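Local structure of cortical-lytic enzyme (Bacillus cereus, 4S3J) at residues A[232-237]-A[245-250]; A[169-174]-A[204-209]; A[62-67]-A[72-77]; A[81-86]-A[93-98]. The protein probably acts as an N-acetylglucosaminidase of glycosyl hydrolase family 18 that degrades partially broken-down cortex peptidoglycan during spore germination. All coordinates share one frame; numbering follows the deposited sequence.

How the interactions relate
The four contacts fall into two pairs, one in each of two domains. Interactions 3 and 4 come first along the chain, both in the second LysM domain, with centres 8 Å apart; there Leu77 CD1 of interaction 3 lies 3.5 Å from Tyr96 O of interaction 4. Interactions 2 and 1 follow in that order in the family 18 TIM barrel, centres 12 Å apart: helix 193-210 packs on strand 168-177 and helix 227-240 on strand 246-251, two strands of the parallel wall separated by strand 214-218. Tyr245 joins them by resting on Ala207 and Glu208. Between the pairs the centres are 40 to 50 Å apart with no touch. The pairs thus belong to different domains, consistent with a peptidoglycan-binding module attached to a catalytic one.

Interaction 1: A[232-237]-A[245-250]; sequences RFLRNV and YTLSTT
Leu234 and Thr249 reach toward each other tip to tip, Leu234 CD2 lying 3.7 Å from Thr249 CG2, with CD1 only slightly farther from the same methyl. Val237 and Leu247 meet differently, crossing at about a right angle with Val237 CG1 4.2 Å from Leu247 CD1. The other branch of Leu247, CD2, rests 3.6 Å from Leu234 O. With CG turned opposite its backbone N (chi1 171°), Leu247 divides its two methyls between Val237 and the helix backbone.

The polar side of Thr249 serves another neighbour: OG1 is hydrogen-bonded to Gln272 OE1, while CG2 is left to pack on Leu234. Phe217 of strand 214-218 extends the apolar layer by touching both Leu234 and Leu247.

Helix 227-240 and strand 246-251 are consecutive elements of a beta-alpha-beta unit that starts with strand 214-218. Their short segments run nearly antiparallel, at 158°, with axes 9.9 Å apart. Thr249 also lies about 9 Å, side chain to side chain, from Glu220, the probable proton donor. Methyl contacts alone link the side chains of helix and strand here, so their fit depends on shape and burial, with the threonine hydroxyl satisfied by the next helix, 269-275.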
# COMPACT_ATOMS: atom_id res chain seq x y z
N ARG A 232 -3.04 -11.37 25.76
CA ARG A 232 -3.05 -10.75 27.09
C ARG A 232 -2.18 -9.51 27.13
O ARG A 232 -2.54 -8.52 27.76
CB ARG A 232 -2.57 -11.71 28.17
CG ARG A 232 -3.46 -12.89 28.46
CD ARG A 232 -3.09 -13.49 29.80
NE ARG A 232 -1.72 -14.02 29.79
CZ ARG A 232 -1.39 -15.25 29.42
NH1 ARG A 232 -2.33 -16.10 29.03
NH2 ARG A 232 -0.12 -15.63 29.44
N PHE A 233 -1.02 -9.55 26.48
CA PHE A 233 -0.18 -8.37 26.40
C PHE A 233 -0.94 -7.22 25.74
O PHE A 233 -0.92 -6.09 26.22
CB PHE A 233 1.11 -8.67 25.64
CG PHE A 233 1.91 -7.45 25.30
CD1 PHE A 233 2.53 -6.71 26.29
CD2 PHE A 233 2.06 -7.04 23.98
CE1 PHE A 233 3.28 -5.59 25.98
CE2 PHE A 233 2.81 -5.92 23.66
CZ PHE A 233 3.42 -5.20 24.66
N LEU A 234 -1.62 -7.50 24.63
CA LEU A 234 -2.33 -6.44 23.93
C LEU A 234 -3.45 -5.88 24.81
O LEU A 234 -3.63 -4.66 24.85
CB LEU A 234 -2.89 -6.95 22.60
CG LEU A 234 -1.82 -7.28 21.54
CD1 LEU A 234 -2.49 -7.99 20.40
CD2 LEU A 234 -1.08 -6.02 21.05
N ARG A 235 -4.13 -6.74 25.57
CA ARG A 235 -5.14 -6.24 26.49
C ARG A 235 -4.49 -5.36 27.55
O ARG A 235 -5.02 -4.32 27.90
CB ARG A 235 -5.93 -7.37 27.18
CG ARG A 235 -6.65 -8.31 26.23
CD ARG A 235 -7.46 -9.39 26.94
NE ARG A 235 -8.00 -10.33 25.96
CZ ARG A 235 -7.58 -11.58 25.77
NH1 ARG A 235 -6.63 -12.10 26.54
NH2 ARG A 235 -8.14 -12.32 24.82
N ASN A 236 -3.33 -5.77 28.05
CA ASN A 236 -2.66 -4.99 29.09
C ASN A 236 -2.26 -3.60 28.59
O ASN A 236 -2.40 -2.62 29.31
CB ASN A 236 -1.42 -5.72 29.61
CG ASN A 236 -1.77 -6.94 30.45
OD1 ASN A 236 -2.90 -7.10 30.93
ND2 ASN A 236 -0.79 -7.82 30.63
N VAL A 237 -1.75 -3.52 27.36
CA VAL A 237 -1.40 -2.23 26.79
C VAL A 237 -2.65 -1.38 26.57
O VAL A 237 -2.68 -0.20 26.93
CB VAL A 237 -0.65 -2.37 25.45
CG1 VAL A 237 -0.39 -1.00 24.83
CG2 VAL A 237 0.68 -3.11 25.65
N TYR A 245 -4.95 8.17 22.72
CA TYR A 245 -4.03 7.20 22.12
C TYR A 245 -4.81 6.00 21.61
O TYR A 245 -5.86 5.66 22.16
CB TYR A 245 -2.96 6.72 23.11
CG TYR A 245 -1.94 7.77 23.50
CD1 TYR A 245 -2.29 8.84 24.31
CD2 TYR A 245 -0.63 7.71 23.03
CE1 TYR A 245 -1.37 9.80 24.68
CE2 TYR A 245 0.30 8.67 23.39
CZ TYR A 245 -0.07 9.72 24.21
OH TYR A 245 0.84 10.68 24.55
N THR A 246 -4.26 5.34 20.60
CA THR A 246 -4.82 4.13 20.03
C THR A 246 -3.77 3.02 19.92
O THR A 246 -2.57 3.27 20.03
CB THR A 246 -5.40 4.37 18.63
OG1 THR A 246 -4.38 4.92 17.78
CG2 THR A 246 -6.57 5.31 18.71
N LEU A 247 -4.25 1.80 19.68
CA LEU A 247 -3.41 0.62 19.59
C LEU A 247 -3.64 -0.10 18.26
O LEU A 247 -4.79 -0.27 17.83
CB LEU A 247 -3.73 -0.32 20.75
CG LEU A 247 -3.13 -1.71 20.77
CD1 LEU A 247 -1.59 -1.63 20.88
CD2 LEU A 247 -3.71 -2.53 21.96
N SER A 248 -2.56 -0.52 17.60
CA SER A 248 -2.69 -1.27 16.37
C SER A 248 -1.66 -2.38 16.28
O SER A 248 -0.68 -2.39 17.04
CB SER A 248 -2.57 -0.34 15.15
OG SER A 248 -1.32 0.33 15.13
N THR A 249 -1.91 -3.34 15.39
CA THR A 249 -1.01 -4.47 15.17
C THR A 249 -0.88 -4.85 13.70
O THR A 249 -1.78 -4.57 12.89
CB THR A 249 -1.49 -5.72 15.90
OG1 THR A 249 -2.82 -6.00 15.47
CG2 THR A 249 -1.43 -5.53 17.43
N THR A 250 0.22 -5.52 13.40
CA THR A 250 0.43 -6.17 12.11
C THR A 250 -0.04 -7.62 12.14
O THR A 250 0.26 -8.37 13.07
CB THR A 250 1.93 -6.13 11.70
OG1 THR A 250 2.32 -4.77 11.46
CG2 THR A 250 2.19 -6.97 10.45

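Interaction 2: A[169-174]-A[204-209]; sequences PMLVIT and LQTAEK
Leu171 turns CG opposite its backbone N (chi1 173°), and chi2 of 49° then points its two methyls at neighbouring residues of helix 193-210. On the helix, Thr206 places CG2, rather than its hydroxyl, trans to the backbone N; chi1 of -61° sets OG1 beside the backbone N, opposite the carbonyl carbon. The methyl thereby faces the strand, and Leu171 CD1 comes within 4.1 Å of Thr206 CG2. These two side chains cross at about a right angle. Leu171 CD2 also borders that methyl but lies closer to the next residue, 3.9 Å from Ala207 CB and equally near the backbone at Ala207 N. The small alanine lets the leucine approach the helix backbone itself, and the CA atoms of Leu171 and Ala207 are 6.3 Å apart.

This is the helix-on-barrel packing of a TIM barrel: strand 168-177 belongs to the parallel wall of the family 18 domain, and helix 193-210 lies against its outer side. The backbone of Leu171 is hydrogen-bonded to Asp214 and His216, tying it to the adjacent strand 214-218, while its side chain leaves the wall to meet the helix. Phe141 of strand 135-143 touches both Leu171 and Thr206, and Ile203, from the same helix as Thr206, packs on Leu171 as well. The hydroxyl of Thr206 is hydrogen-bonded to the carbonyl oxygen of Asn202, one turn earlier in the same helix.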
# COMPACT_ATOMS: atom_id res chain seq x y z
N PRO A 169 2.18 10.33 13.93
CA PRO A 169 3.27 9.35 13.82
C PRO A 169 3.00 8.13 14.68
O PRO A 169 2.56 8.28 15.81
CB PRO A 169 4.49 10.14 14.30
CG PRO A 169 3.94 11.16 15.23
CD PRO A 169 2.56 11.51 14.72
N MET A 170 3.18 6.93 14.13
CA MET A 170 3.03 5.68 14.89
C MET A 170 4.32 5.31 15.60
O MET A 170 5.42 5.56 15.09
CB MET A 170 2.59 4.55 13.96
CG MET A 170 1.19 4.71 13.39
SD MET A 170 0.88 3.79 11.85
CE MET A 170 1.21 2.11 12.34
N LEU A 171 4.18 4.77 16.80
CA LEU A 171 5.29 4.16 17.51
C LEU A 171 5.32 2.70 17.08
O LEU A 171 4.55 1.88 17.59
CB LEU A 171 5.12 4.31 19.03
CG LEU A 171 6.12 3.56 19.92
CD1 LEU A 171 7.55 3.79 19.50
CD2 LEU A 171 5.96 3.96 21.37
N VAL A 172 6.19 2.39 16.12
CA VAL A 172 6.26 1.06 15.58
C VAL A 172 7.27 0.22 16.35
O VAL A 172 8.46 0.51 16.34
CB VAL A 172 6.66 1.07 14.08
CG1 VAL A 172 6.72 -0.34 13.53
CG2 VAL A 172 5.70 1.93 13.25
N ILE A 173 6.79 -0.82 17.01
CA ILE A 173 7.62 -1.67 17.86
C ILE A 173 7.71 -3.08 17.28
O ILE A 173 6.69 -3.73 17.06
CB ILE A 173 7.06 -1.72 19.30
CG1 ILE A 173 7.03 -0.32 19.90
CG2 ILE A 173 7.90 -2.62 20.19
CD1 ILE A 173 6.06 -0.16 21.03
N THR A 174 8.94 -3.56 17.08
CA THR A 174 9.17 -4.89 16.53
C THR A 174 9.90 -5.80 17.51
O THR A 174 10.63 -5.33 18.39
CB THR A 174 10.02 -4.85 15.23
OG1 THR A 174 11.23 -4.12 15.45
CG2 THR A 174 9.25 -4.17 14.11
N LEU A 204 4.94 3.88 26.80
CA LEU A 204 4.10 5.05 27.01
C LEU A 204 4.93 6.33 27.10
O LEU A 204 4.54 7.37 26.56
CB LEU A 204 3.26 4.90 28.27
CG LEU A 204 2.28 3.73 28.29
CD1 LEU A 204 1.65 3.59 29.68
CD2 LEU A 204 1.22 3.91 27.25
N GLN A 205 6.06 6.27 27.80
CA GLN A 205 6.93 7.44 27.91
C GLN A 205 7.52 7.82 26.55
O GLN A 205 7.61 9.00 26.22
CB GLN A 205 8.07 7.20 28.90
CG GLN A 205 7.65 7.28 30.34
CD GLN A 205 8.73 6.81 31.29
OE1 GLN A 205 9.82 6.40 30.86
NE2 GLN A 205 8.44 6.86 32.59
N THR A 206 7.89 6.83 25.75
CA THR A 206 8.40 7.09 24.39
C THR A 206 7.31 7.71 23.50
O THR A 206 7.57 8.72 22.83
CB THR A 206 8.94 5.79 23.75
OG1 THR A 206 10.03 5.28 24.53
CG2 THR A 206 9.43 6.05 22.32
N ALA A 207 6.10 7.16 23.52
CA ALA A 207 4.99 7.69 22.73
C ALA A 207 4.69 9.13 23.10
O ALA A 207 4.53 9.99 22.24
CB ALA A 207 3.76 6.84 22.91
N GLU A 208 4.64 9.40 24.40
CA GLU A 208 4.32 10.73 24.85
C GLU A 208 5.44 11.70 24.49
O GLU A 208 5.18 12.85 24.13
CB GLU A 208 4.06 10.71 26.36
CG GLU A 208 3.96 12.06 26.99
CD GLU A 208 3.73 11.92 28.48
OE1 GLU A 208 2.58 11.65 28.87
OE2 GLU A 208 4.71 12.05 29.24
N LYS A 209 6.69 11.24 24.53
CA LYS A 209 7.81 12.10 24.15
C LYS A 209 7.75 12.58 22.69
O LYS A 209 8.05 13.74 22.40
CB LYS A 209 9.13 11.38 24.39
CG LYS A 209 10.35 12.20 23.97
CD LYS A 209 11.66 11.48 24.22
CE LYS A 209 12.84 12.32 23.77
NZ LYS A 209 14.14 11.63 23.98

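Interaction 3: A[62-67]-A[72-77]; sequences SLYRIS and VPLASL
Ser67 and Val72 are joined through their backbones: Val72 N donates to Ser67 O at 3.1 Å, in the carbonyl plane and fairly straight (161°). Beyond this bond two leucines of 72-77 close on helix 63-70. Leu74 CD1 lies over the first turn, 3.6 Å from Leu63 O and 3.7 Å from Leu63 CB, while its CD2 meets the Tyr64 ring at the edge, near the ring plane. Leu77 sends CD2 between several partners, 3.8 Å from Ile66 CG2 and close to Ser67 N; Leu77 and Ile66 cross at about a right angle. Both leucines have CG trans to the backbone N, Leu74 with chi1 173°, which brings their methyls to the facing helix.

Behind these contacts, Ser67 OG donates to Tyr64 O at 2.7 Å, tilted from the carbonyl plane. This bond holds the serine side chain against Leu74 CB, 3.7 Å from its OG. One turn back, Ser62 caps the helix as Arg65 N donates to Ser62 OG at 3.0 Å.

Helices 63-70 and 74-80 form the tight helical pair of the LysM fold. Leu95 of strand 94-96 packs beneath Leu63 and Ile66, and on the other side Tyr64 OH is hydrogen-bonded to Glu399 of helix 387-400, in the catalytic domain.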
# COMPACT_ATOMS: atom_id res chain seq x y z
N SER A 62 -15.88 -1.78 -17.58
CA SER A 62 -17.29 -2.09 -17.54
C SER A 62 -17.97 -0.90 -16.91
O SER A 62 -17.31 -0.08 -16.25
CB SER A 62 -17.55 -3.35 -16.72
OG SER A 62 -17.15 -3.15 -15.36
N LEU A 63 -19.28 -0.77 -17.09
CA LEU A 63 -20.00 0.30 -16.43
C LEU A 63 -19.90 0.14 -14.92
O LEU A 63 -19.76 1.11 -14.20
CB LEU A 63 -21.46 0.36 -16.88
CG LEU A 63 -21.73 0.88 -18.29
CD1 LEU A 63 -23.24 0.84 -18.55
CD2 LEU A 63 -21.20 2.31 -18.48
N TYR A 64 -19.95 -1.10 -14.46
CA TYR A 64 -19.78 -1.36 -13.04
C TYR A 64 -18.44 -0.80 -12.51
O TYR A 64 -18.41 -0.09 -11.50
CB TYR A 64 -19.87 -2.86 -12.75
CG TYR A 64 -19.61 -3.17 -11.30
CD1 TYR A 64 -20.60 -2.98 -10.35
CD2 TYR A 64 -18.37 -3.62 -10.89
CE1 TYR A 64 -20.34 -3.25 -9.01
CE2 TYR A 64 -18.11 -3.89 -9.58
CZ TYR A 64 -19.10 -3.70 -8.64
OH TYR A 64 -18.81 -3.98 -7.32
N ARG A 65 -17.34 -1.09 -13.20
CA ARG A 65 -16.03 -0.61 -12.76
C ARG A 65 -15.98 0.92 -12.75
O ARG A 65 -15.49 1.53 -11.80
CB ARG A 65 -14.89 -1.14 -13.64
CG ARG A 65 -13.52 -0.63 -13.22
CD ARG A 65 -12.40 -1.06 -14.17
NE ARG A 65 -11.11 -0.46 -13.84
CZ ARG A 65 -10.25 -0.96 -12.95
NH1 ARG A 65 -10.56 -2.07 -12.30
NH2 ARG A 65 -9.08 -0.35 -12.70
N ILE A 66 -16.47 1.53 -13.81
CA ILE A 66 -16.40 2.98 -13.91
C ILE A 66 -17.22 3.64 -12.80
O ILE A 66 -16.82 4.67 -12.24
CB ILE A 66 -16.87 3.43 -15.31
CG1 ILE A 66 -15.94 2.86 -16.39
CG2 ILE A 66 -16.98 4.96 -15.39
CD1 ILE A 66 -16.54 2.87 -17.79
N SER A 67 -18.38 3.06 -12.49
CA SER A 67 -19.22 3.58 -11.40
C SER A 67 -18.50 3.43 -10.06
O SER A 67 -18.57 4.34 -9.23
CB SER A 67 -20.58 2.88 -11.40
OG SER A 67 -20.52 1.52 -11.03
N VAL A 72 -20.15 6.84 -8.18
CA VAL A 72 -21.48 7.15 -8.71
C VAL A 72 -22.34 5.89 -8.78
O VAL A 72 -21.86 4.85 -9.19
CB VAL A 72 -21.39 7.79 -10.12
CG1 VAL A 72 -20.61 9.08 -10.07
CG2 VAL A 72 -20.75 6.86 -11.09
N PRO A 73 -23.60 5.96 -8.33
CA PRO A 73 -24.39 4.73 -8.47
C PRO A 73 -24.47 4.22 -9.90
O PRO A 73 -24.60 5.01 -10.83
CB PRO A 73 -25.78 5.15 -7.97
CG PRO A 73 -25.57 6.37 -7.15
CD PRO A 73 -24.35 7.06 -7.70
N LEU A 74 -24.39 2.91 -10.08
CA LEU A 74 -24.36 2.32 -11.42
C LEU A 74 -25.62 2.65 -12.23
O LEU A 74 -25.53 2.93 -13.42
CB LEU A 74 -24.18 0.80 -11.31
CG LEU A 74 -24.29 0.02 -12.62
CD1 LEU A 74 -23.31 0.52 -13.66
CD2 LEU A 74 -24.15 -1.48 -12.39
N ALA A 75 -26.78 2.63 -11.59
CA ALA A 75 -28.03 2.96 -12.29
C ALA A 75 -28.00 4.38 -12.84
O ALA A 75 -28.52 4.64 -13.92
CB ALA A 75 -29.23 2.79 -11.38
N SER A 76 -27.44 5.32 -12.07
CA SER A 76 -27.37 6.71 -12.52
C SER A 76 -26.43 6.87 -13.71
O SER A 76 -26.73 7.58 -14.65
CB SER A 76 -26.92 7.63 -11.39
OG SER A 76 -27.79 7.52 -10.28
N LEU A 77 -25.28 6.21 -13.65
CA LEU A 77 -24.31 6.29 -14.75
C LEU A 77 -24.89 5.70 -16.02
O LEU A 77 -24.74 6.28 -17.09
CB LEU A 77 -23.03 5.54 -14.37
CG LEU A 77 -21.94 5.45 -15.44
CD1 LEU A 77 -21.42 6.82 -15.77
CD2 LEU A 77 -20.78 4.54 -14.94

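Interaction 4: A[81-86]-A[93-98]; sequences NNLSLK and QQLYVP
Asn81 ND2 is gripped by two carbonyl oxygens: it donates to Tyr96 O across the contact, at 2.8 Å, and to Leu77 O in the helix before it. At the other end of the amide, Asn81 OD1 accepts from Tyr96 N at 2.8 Å, on a lone pair and nearly straight (166°). One asparagine side chain therefore reads both the N-H and the C=O of Tyr96, as a neighbouring strand would, though Tyr96 O lies 16° out of the amide plane. The pair of bonds fixes the amide flip, and the third ties it back to the helix that precedes it. Tyr96 CB and Leu95 CB each lie 3.8 Å from Asn81 OD1.

Apolar contact continues from Leu83, whose CD1 is 3.7 Å from Leu95 CD2, the two side chains crossing at about a right angle. Gln93 and Leu83 come at each other from opposite directions, Gln93 NE2 lying 4.0 Å from Leu83 CD1, while Gln93 OE1 accepts from His90 N.

Asn82, with positive phi, is the C-prime residue of a Schellman motif ending helix 74-80. The loop that follows this second helix, docked on strand 94-96, which pairs antiparallel with 54-56, fits the beta-alpha-alpha-beta fold of a LysM domain.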
# COMPACT_ATOMS: atom_id res chain seq x y z
N ASN A 81 -26.41 7.99 -19.66
CA ASN A 81 -25.77 7.69 -20.94
C ASN A 81 -26.65 6.86 -21.87
O ASN A 81 -26.20 6.42 -22.93
CB ASN A 81 -24.46 6.93 -20.70
CG ASN A 81 -23.35 7.84 -20.18
OD1 ASN A 81 -22.77 8.64 -20.93
ND2 ASN A 81 -23.02 7.68 -18.89
N ASN A 82 -27.90 6.63 -21.47
CA ASN A 82 -28.84 5.81 -22.24
C ASN A 82 -28.27 4.42 -22.53
O ASN A 82 -28.31 3.95 -23.66
CB ASN A 82 -29.24 6.48 -23.56
CG ASN A 82 -30.43 5.81 -24.20
OD1 ASN A 82 -31.24 5.15 -23.51
ND2 ASN A 82 -30.55 5.95 -25.51
N LEU A 83 -27.69 3.80 -21.51
CA LEU A 83 -27.08 2.47 -21.66
C LEU A 83 -27.71 1.48 -20.70
O LEU A 83 -28.27 1.88 -19.68
CB LEU A 83 -25.56 2.52 -21.42
CG LEU A 83 -24.73 3.42 -22.33
CD1 LEU A 83 -23.28 3.47 -21.86
CD2 LEU A 83 -24.81 2.94 -23.77
N SER A 84 -27.59 0.19 -21.00
CA SER A 84 -28.02 -0.86 -20.08
C SER A 84 -26.90 -1.14 -19.09
O SER A 84 -25.73 -0.89 -19.38
CB SER A 84 -28.39 -2.13 -20.85
OG SER A 84 -27.23 -2.84 -21.25
N LEU A 85 -27.26 -1.68 -17.92
CA LEU A 85 -26.31 -1.91 -16.84
C LEU A 85 -25.11 -2.79 -17.20
O LEU A 85 -24.03 -2.63 -16.63
CB LEU A 85 -27.04 -2.51 -15.62
CG LEU A 85 -28.13 -1.62 -15.00
CD1 LEU A 85 -28.89 -2.36 -13.89
CD2 LEU A 85 -27.56 -0.33 -14.46
N LYS A 86 -25.29 -3.71 -18.15
CA LYS A 86 -24.22 -4.60 -18.62
C LYS A 86 -23.83 -4.31 -20.07
O LYS A 86 -23.27 -5.17 -20.75
CB LYS A 86 -24.61 -6.08 -18.48
CG LYS A 86 -24.62 -6.63 -17.06
CD LYS A 86 -24.18 -8.10 -17.08
CE LYS A 86 -23.90 -8.67 -15.70
NZ LYS A 86 -23.49 -10.11 -15.78
N GLN A 93 -14.90 4.95 -26.40
CA GLN A 93 -16.29 5.37 -26.22
C GLN A 93 -16.37 6.48 -25.18
O GLN A 93 -15.80 6.36 -24.09
CB GLN A 93 -17.14 4.17 -25.78
CG GLN A 93 -18.62 4.44 -25.66
CD GLN A 93 -19.41 3.20 -25.31
OE1 GLN A 93 -18.90 2.08 -25.40
NE2 GLN A 93 -20.65 3.38 -24.92
N GLN A 94 -17.10 7.54 -25.50
CA GLN A 94 -17.25 8.67 -24.60
C GLN A 94 -18.46 8.50 -23.69
O GLN A 94 -19.57 8.27 -24.17
CB GLN A 94 -17.38 9.96 -25.40
CG GLN A 94 -17.65 11.19 -24.56
CD GLN A 94 -17.87 12.43 -25.40
OE1 GLN A 94 -18.33 12.34 -26.54
NE2 GLN A 94 -17.65 13.59 -24.80
N LEU A 95 -18.25 8.70 -22.38
CA LEU A 95 -19.34 8.67 -21.41
C LEU A 95 -19.43 9.96 -20.59
O LEU A 95 -18.41 10.59 -20.27
CB LEU A 95 -19.16 7.50 -20.43
CG LEU A 95 -19.10 6.11 -21.04
CD1 LEU A 95 -18.76 5.09 -19.94
CD2 LEU A 95 -20.40 5.73 -21.72
N TYR A 96 -20.65 10.30 -20.20
CA TYR A 96 -20.88 11.37 -19.25
C TYR A 96 -20.89 10.73 -17.85
O TYR A 96 -21.59 9.74 -17.62
CB TYR A 96 -22.20 12.11 -19.51
CG TYR A 96 -22.43 13.23 -18.52
CD1 TYR A 96 -23.05 12.99 -17.32
CD2 TYR A 96 -21.97 14.51 -18.78
CE1 TYR A 96 -23.23 14.01 -16.39
CE2 TYR A 96 -22.13 15.53 -17.86
CZ TYR A 96 -22.76 15.26 -16.65
OH TYR A 96 -22.94 16.25 -15.70
N VAL A 97 -20.11 11.30 -16.93
CA VAL A 97 -19.97 10.75 -15.57
C VAL A 97 -20.44 11.79 -14.55
O VAL A 97 -19.80 12.83 -14.39
CB VAL A 97 -18.52 10.33 -15.26
CG1 VAL A 97 -18.42 9.68 -13.87
CG2 VAL A 97 -18.01 9.35 -16.28
N PRO A 98 -21.57 11.54 -13.87
CA PRO A 98 -22.01 12.52 -12.87
C PRO A 98 -21.03 12.64 -11.73
O PRO A 98 -20.21 11.74 -11.56
CB PRO A 98 -23.34 11.94 -12.37
CG PRO A 98 -23.80 11.00 -13.44
CD PRO A 98 -22.55 10.45 -14.06